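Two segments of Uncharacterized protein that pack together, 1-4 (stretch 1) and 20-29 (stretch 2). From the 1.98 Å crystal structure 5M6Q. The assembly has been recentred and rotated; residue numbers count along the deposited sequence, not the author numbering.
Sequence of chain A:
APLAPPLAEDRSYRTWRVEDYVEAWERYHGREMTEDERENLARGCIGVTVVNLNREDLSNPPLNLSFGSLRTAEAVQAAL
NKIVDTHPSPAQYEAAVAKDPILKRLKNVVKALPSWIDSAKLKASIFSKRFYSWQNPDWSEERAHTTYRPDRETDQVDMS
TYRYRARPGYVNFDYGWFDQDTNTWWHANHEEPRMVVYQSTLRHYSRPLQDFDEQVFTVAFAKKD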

# COMPACT_ATOMS: atom_id res chain seq x y z
N ALA A 1 2.39 -21.05 5.59
CA ALA A 1 1.98 -21.42 4.23
C ALA A 1 1.39 -20.22 3.49
O ALA A 1 0.32 -19.73 3.86
CB ALA A 1 0.98 -22.56 4.27
N PRO A 2 2.09 -19.75 2.44
CA PRO A 2 1.71 -18.51 1.75
C PRO A 2 0.34 -18.57 1.06
O PRO A 2 -0.21 -19.65 0.83
CB PRO A 2 2.83 -18.34 0.72
CG PRO A 2 3.42 -19.73 0.55
CD PRO A 2 3.32 -20.34 1.90
N LEU A 3 -0.21 -17.41 0.75
CA LEU A 3 -1.52 -17.33 0.13
C LEU A 3 -1.49 -18.05 -1.22
O LEU A 3 -2.41 -18.78 -1.58
CB LEU A 3 -1.94 -15.86 -0.04
CG LEU A 3 -3.37 -15.60 -0.56
CD1 LEU A 3 -3.94 -14.32 0.02
CD2 LEU A 3 -3.37 -15.52 -2.07
N ALA A 4 -0.40 -17.83 -1.95
CA ALA A 4 -0.19 -18.41 -3.26
C ALA A 4 1.27 -18.79 -3.40
O ALA A 4 2.11 -18.23 -2.71
CB ALA A 4 -0.59 -17.43 -4.36
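Stretch 2 (20-29) DYVEAWERYH

Packing of the helix of stretch 2 (20-28, begun earlier in the chain) against the irregular N-terminal segment 1-4. Leu 3 forms the centre of the contact: it loses 135 Å² to the helix, out of 294 Å² buried on both sides together. Its side chain, with chi1 in the t rotamer and chi2 lying between wells at 148°, lies against Tyr 21, Ala 24, Trp 25 and Tyr 28, the spacing expected for one side of an α-helix. CD2 of Leu 3 rests 3.7 Å from CB of Ala 24, whose CA-to-CB bond points toward stretch 1. The same Leu 3 CD2 lies 4.1 Å from CE1 of Tyr 21, one turn earlier, where the CA-to-CB bond runs sideways but the end of the side chain (chi1 175°, t) comes nearer. The other methyl, Leu 3 CD1, sits 3.7 Å from CA of Trp 25 and 4.0 Å from CD1 of its indole, approaching that ring obliquely.

Tyr 28 meets Ala 1, Pro 2 and Leu 3 and gives up 68 Å², the largest share on the helix side; from Ala 1 to Ala 4, stretch 1 runs roughly against the helix direction. The CA atoms of Tyr 28 and Leu 3, 5.1 Å apart, are the closest CA pair across the contact. The ring, with chi1 at 178° (t), receives Leu 3 CB over one face in a CH-pi contact, 4.2 Å from the ring centroid and 24° off its normal; CB of Leu 3 to CG of Tyr 28 is 3.8 Å. Around this ring the backbone of stretch 1 also draws close: Leu 3 N lies 3.3 Å from Tyr 28 CD1, Pro 2 C 3.7 Å from Tyr 28 CD1, and Ala 1 O reaches Tyr 28 CD1 at 3.3 Å, near the ring plane at its edge. Pro 2 directs its CA-to-CB bond away from the helix, so its carbonyl carbon, not its ring, makes this approach.

The helix is held by i to i+4 backbone bonds, among them Tyr 28 N to Ala 24 O (3.0 Å) and Trp 25 N to Tyr 21 O (2.8 Å). No direct hydrogen bond joins the stretches; water links them at the polar edge. The O of water 1 lies 2.7 Å from Leu 3 O and 2.9 Å from Ala 24 O, bridging the two carbonyls. Water 2 donates to Leu 3 O, its own O 2.8 Å from that atom, and accepts from Arg 27 NH2, 2.8 Å from the same water O, tying the exposed arginine to the same carbonyl.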

# COMPACT_ATOMS: atom_id res chain seq x y z
N ASP A 20 -11.10 -17.37 -7.57
CA ASP A 20 -9.98 -18.21 -7.15
C ASP A 20 -9.09 -17.47 -6.15
O ASP A 20 -8.55 -18.07 -5.23
CB ASP A 20 -9.16 -18.67 -8.35
CG ASP A 20 -9.92 -19.65 -9.24
OD1 ASP A 20 -10.82 -20.38 -8.74
OD2 ASP A 20 -9.62 -19.71 -10.45
N TYR A 21 -8.93 -16.17 -6.33
CA TYR A 21 -8.18 -15.37 -5.37
C TYR A 21 -8.86 -15.36 -3.99
O TYR A 21 -8.19 -15.48 -2.96
CB TYR A 21 -8.02 -13.93 -5.88
CG TYR A 21 -7.35 -13.04 -4.87
CD1 TYR A 21 -6.01 -13.19 -4.55
CD2 TYR A 21 -8.07 -12.04 -4.22
CE1 TYR A 21 -5.40 -12.37 -3.62
CE2 TYR A 21 -7.47 -11.23 -3.30
CZ TYR A 21 -6.15 -11.39 -3.00
OH TYR A 21 -5.58 -10.56 -2.06
N VAL A 22 -10.17 -15.24 -3.98
CA VAL A 22 -10.91 -15.19 -2.72
C VAL A 22 -10.72 -16.50 -1.96
O VAL A 22 -10.41 -16.48 -0.76
CB VAL A 22 -12.40 -14.89 -2.95
CG1 VAL A 22 -13.18 -15.06 -1.66
CG2 VAL A 22 -12.55 -13.48 -3.45
N GLU A 23 -10.84 -17.63 -2.65
CA GLU A 23 -10.61 -18.92 -2.01
C GLU A 23 -9.20 -19.04 -1.46
O GLU A 23 -9.02 -19.52 -0.36
CB GLU A 23 -10.89 -20.07 -2.99
CG GLU A 23 -12.36 -20.38 -3.13
CD GLU A 23 -12.66 -21.43 -4.19
OE1 GLU A 23 -11.74 -22.21 -4.54
OE2 GLU A 23 -13.82 -21.47 -4.67
N ALA A 24 -8.20 -18.59 -2.21
CA ALA A 24 -6.84 -18.64 -1.68
C ALA A 24 -6.74 -17.73 -0.47
O ALA A 24 -6.15 -18.10 0.55
CB ALA A 24 -5.84 -18.26 -2.74
N TRP A 25 -7.32 -16.54 -0.57
CA TRP A 25 -7.34 -15.58 0.52
C TRP A 25 -8.00 -16.17 1.77
O TRP A 25 -7.51 -16.00 2.88
CB TRP A 25 -8.08 -14.32 0.08
CG TRP A 25 -7.99 -13.15 1.02
CD1 TRP A 25 -7.11 -12.10 0.95
CD2 TRP A 25 -8.82 -12.89 2.16
NE1 TRP A 25 -7.34 -11.22 1.97
CE2 TRP A 25 -8.38 -11.68 2.73
CE3 TRP A 25 -9.89 -13.57 2.75
CZ2 TRP A 25 -8.98 -11.13 3.87
CZ3 TRP A 25 -10.48 -13.02 3.89
CH2 TRP A 25 -10.02 -11.81 4.44
N GLU A 26 -9.11 -16.87 1.59
CA GLU A 26 -9.82 -17.44 2.72
C GLU A 26 -9.04 -18.59 3.36
O GLU A 26 -9.09 -18.75 4.58
CB GLU A 26 -11.21 -17.91 2.30
CG GLU A 26 -12.14 -16.75 1.99
CD GLU A 26 -13.44 -17.19 1.35
OE1 GLU A 26 -13.53 -18.36 0.92
OE2 GLU A 26 -14.37 -16.36 1.26
N ARG A 27 -8.33 -19.37 2.56
CA ARG A 27 -7.49 -20.43 3.11
C ARG A 27 -6.38 -19.83 3.95
O ARG A 27 -6.03 -20.36 5.00
CB ARG A 27 -6.86 -21.29 2.00
CG ARG A 27 -7.81 -22.29 1.35
CD ARG A 27 -7.04 -23.36 0.54
NE ARG A 27 -6.20 -22.80 -0.52
CZ ARG A 27 -6.66 -22.40 -1.71
NH1 ARG A 27 -7.96 -22.49 -1.99
NH2 ARG A 27 -5.82 -21.90 -2.62
N TYR A 28 -5.81 -18.73 3.48
CA TYR A 28 -4.64 -18.12 4.11
C TYR A 28 -5.01 -17.40 5.40
O TYR A 28 -4.32 -17.55 6.41
CB TYR A 28 -3.97 -17.15 3.13
CG TYR A 28 -2.76 -16.40 3.66
CD1 TYR A 28 -1.52 -17.02 3.80
CD2 TYR A 28 -2.86 -15.05 3.97
CE1 TYR A 28 -0.42 -16.31 4.26
CE2 TYR A 28 -1.76 -14.34 4.43
CZ TYR A 28 -0.55 -14.97 4.58
OH TYR A 28 0.53 -14.24 5.04
N HIS A 29 -6.09 -16.63 5.38
CA HIS A 29 -6.55 -15.90 6.56
C HIS A 29 -7.47 -16.77 7.43
O HIS A 29 -7.99 -16.31 8.45
CB HIS A 29 -7.27 -14.62 6.15
CG HIS A 29 -6.39 -13.66 5.42
ND1 HIS A 29 -5.65 -12.69 6.05
CD2 HIS A 29 -6.11 -13.53 4.10
CE1 HIS A 29 -4.96 -12.00 5.16
NE2 HIS A 29 -5.23 -12.49 3.96
O HOH W 1 -4.08 -20.03 0.12
O HOH W 2 -3.28 -20.87 -3.30